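Local coordinates for protein 2-oxoglutarate-dependent dioxygenase DAO (Oryza sativa subsp. indica, PDB 6KUN) that probably uses iron(II) and 2-oxoglutarate to oxidise the plant hormone indole-3-acetic acid irreversibly to inactive 2-oxoindole-3-acetic acid, so keeping auxin in balance, at residues H173-G177 and F178-L182. Residues are numbered along the deposited sequence; the frame is centred on the assembly and turned at random.
Sequences HTDSG and FLTVL. With AKG (2-oxoglutaric acid), chain G; IAC (1H-indol-3-ylacetic acid), chain H.
Where the loop runs into the strand, the hydroxyl of T180 meets the flat carboxylate of D175 from above its plane, 39° out of it, and T180 OG1 donates a 2.7 Å hydrogen bond to D175 OD2. The two side chains cross at about a right angle. In T180, OG1 lies anti to the carbonyl carbon (chi1 -56°), which turns the hydroxyl to the acid; a threonine suits a strand and brings its own donor into this buried spot. D175 OD1 lies 3.0 Å from O2 of 2-oxoglutarate, two acceptors with no hydrogen bond between them, consistent with a metal site beside both. At the H173 ring edge, the keto oxygen O5 lies near the plane, 3.0 Å from CE1, and NE2 makes a weak 3.5 Å hydrogen bond to O2; ND1 is held by the carbonyl of Q171, which helps fix the ring's rotation. With D175 replaced by an alanine, the T180 hydroxyl is likely to lose its acceptor and the predicted iron site its carboxylate. L182 offers a nonpolar wall, CD2 lying 3.2 Å from O1 of 2-oxoglutarate. The small S176 fits beside the bound auxin, OG 3.1 Å from the indole N; its hydroxyl is hydrogen-bonded to Y277. F178, large and aromatic, packs edge-to-face with buried W149 and W222, and forms with L179 a classic beta bulge opposite L249. H173 and D175, with H232 nearby, form the His-X-Asp...His facial triad predicted to bind iron(II), set in the jelly-roll core characteristic of 2-oxoglutarate-dependent dioxygenases.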
loop_
_atom_site.group_PDB
_atom_site.type_symbol
_atom_site.label_atom_id
_atom_site.label_comp_id
_atom_site.label_asym_id
_atom_site.label_seq_id
_atom_site.Cartn_x
_atom_site.Cartn_y
_atom_site.Cartn_z
ATOM N N HIS B 173 -3.336 -16.274 -21.680
ATOM C CA HIS B 173 -4.603 -16.972 -21.685
ATOM C C HIS B 173 -5.716 -15.956 -21.517
ATOM O O HIS B 173 -5.482 -14.786 -21.197
ATOM C CB HIS B 173 -4.667 -17.980 -20.547
ATOM C CG HIS B 173 -4.646 -17.326 -19.200
ATOM N ND1 HIS B 173 -3.567 -16.595 -18.745
ATOM C CD2 HIS B 173 -5.582 -17.245 -18.230
ATOM C CE1 HIS B 173 -3.826 -16.122 -17.542
ATOM N NE2 HIS B 173 -5.041 -16.507 -17.206
ATOM N N THR B 174 -6.935 -16.438 -21.695
ATOM C CA THR B 174 -8.144 -15.710 -21.330
ATOM C C THR B 174 -8.710 -16.436 -20.116
ATOM O O THR B 174 -8.455 -17.612 -19.928
ATOM C CB THR B 174 -9.187 -15.669 -22.453
ATOM O OG1 THR B 174 -9.535 -17.013 -22.839
ATOM C CG2 THR B 174 -8.697 -14.853 -23.656
ATOM N N ASP B 175 -9.509 -15.730 -19.332
ATOM C CA ASP B 175 -10.344 -16.385 -18.344
ATOM C C ASP B 175 -11.526 -17.028 -19.057
ATOM O O ASP B 175 -12.120 -16.411 -19.940
ATOM C CB ASP B 175 -10.866 -15.379 -17.316
ATOM C CG ASP B 175 -9.758 -14.696 -16.541
ATOM O OD1 ASP B 175 -8.638 -15.243 -16.478
ATOM O OD2 ASP B 175 -10.018 -13.617 -15.987
ATOM N N SER B 176 -11.921 -18.235 -18.622
ATOM C CA SER B 176 -13.030 -18.921 -19.279
ATOM C C SER B 176 -14.368 -18.266 -18.955
ATOM O O SER B 176 -15.314 -18.344 -19.761
ATOM C CB SER B 176 -13.082 -20.394 -18.842
ATOM O OG SER B 176 -13.235 -20.486 -17.443
ATOM N N GLY B 177 -14.451 -17.603 -17.796
ATOM C CA GLY B 177 -15.695 -17.112 -17.251
ATOM C C GLY B 177 -16.167 -15.793 -17.831
ATOM O O GLY B 177 -15.684 -15.314 -18.856
ATOM N N PHE B 178 -17.095 -15.171 -17.108
ATOM C CA PHE B 178 -17.769 -13.959 -17.575
ATOM C C PHE B 178 -16.932 -12.704 -17.355
ATOM O O PHE B 178 -16.598 -11.980 -18.323
ATOM C CB PHE B 178 -19.147 -13.887 -16.857
ATOM C CG PHE B 178 -20.027 -12.790 -17.287
ATOM C CD1 PHE B 178 -20.616 -12.799 -18.561
ATOM C CD2 PHE B 178 -20.311 -11.731 -16.431
ATOM C CE1 PHE B 178 -21.439 -11.749 -18.968
ATOM C CE2 PHE B 178 -21.085 -10.660 -16.837
ATOM C CZ PHE B 178 -21.677 -10.687 -18.110
ATOM N N LEU B 179 -16.652 -12.393 -16.083
ATOM C CA LEU B 179 -15.892 -11.221 -15.672
ATOM C C LEU B 179 -15.010 -11.607 -14.502
ATOM O O LEU B 179 -15.402 -12.448 -13.687
ATOM C CB LEU B 179 -16.780 -10.079 -15.180
ATOM C CG LEU B 179 -17.633 -9.344 -16.194
ATOM C CD1 LEU B 179 -18.532 -8.360 -15.486
ATOM C CD2 LEU B 179 -16.766 -8.676 -17.225
ATOM N N THR B 180 -13.862 -10.950 -14.383
ATOM C CA THR B 180 -12.950 -11.159 -13.281
ATOM C C THR B 180 -12.555 -9.830 -12.671
ATOM O O THR B 180 -12.188 -8.908 -13.405
ATOM C CB THR B 180 -11.699 -11.894 -13.745
ATOM O OG1 THR B 180 -12.088 -13.112 -14.367
ATOM C CG2 THR B 180 -10.822 -12.221 -12.513
ATOM N N VAL B 181 -12.615 -9.730 -11.326
ATOM C CA VAL B 181 -12.150 -8.543 -10.631
ATOM C C VAL B 181 -10.872 -8.916 -9.898
ATOM O O VAL B 181 -10.877 -9.844 -9.092
ATOM C CB VAL B 181 -13.185 -7.959 -9.656
ATOM C CG1 VAL B 181 -12.645 -6.659 -9.052
ATOM C CG2 VAL B 181 -14.471 -7.695 -10.351
ATOM N N LEU B 182 -9.801 -8.166 -10.149
ATOM C CA LEU B 182 -8.474 -8.463 -9.620
ATOM C C LEU B 182 -8.010 -7.314 -8.725
ATOM O O LEU B 182 -8.212 -6.140 -9.052
ATOM C CB LEU B 182 -7.453 -8.642 -10.773
ATOM C CG LEU B 182 -7.709 -9.636 -11.899
ATOM C CD1 LEU B 182 -6.660 -9.429 -12.993
ATOM C CD2 LEU B 182 -7.678 -11.057 -11.401
HETATM C C1 AKG G . -5.725 -14.102 -13.947
HETATM O O1 AKG G . -6.216 -13.116 -13.356
HETATM O O2 AKG G . -6.436 -15.035 -14.380
HETATM C C2 AKG G . -4.279 -14.167 -14.139
HETATM O O5 AKG G . -3.812 -14.233 -15.263
HETATM C C3 AKG G . -3.366 -14.153 -12.936
HETATM C C4 AKG G . -3.878 -13.137 -11.922
HETATM C C5 AKG G . -2.950 -13.104 -10.731
HETATM O O3 AKG G . -2.285 -12.066 -10.522
HETATM O O4 AKG G . -2.883 -14.114 -9.998
HETATM C C IAC H . -9.691 -23.151 -17.728
HETATM C C1 IAC H . -9.350 -23.694 -16.535
HETATM C C2 IAC H . -8.083 -24.305 -16.356
HETATM C C3 IAC H . -7.190 -24.340 -17.399
HETATM C C4 IAC H . -7.537 -23.773 -18.612
HETATM C C5 IAC H . -8.779 -23.210 -18.768
HETATM C C7 IAC H . -10.388 -23.525 -15.700
HETATM C C8 IAC H . -11.404 -22.868 -16.370
HETATM C C17 IAC H . -10.633 -23.918 -14.246
HETATM C C18 IAC H . -10.016 -22.944 -13.259
HETATM N N IAC H . -10.964 -22.638 -17.635
HETATM O O2 IAC H . -9.534 -23.406 -12.188
HETATM O O3 IAC H . -10.011 -21.704 -13.493
#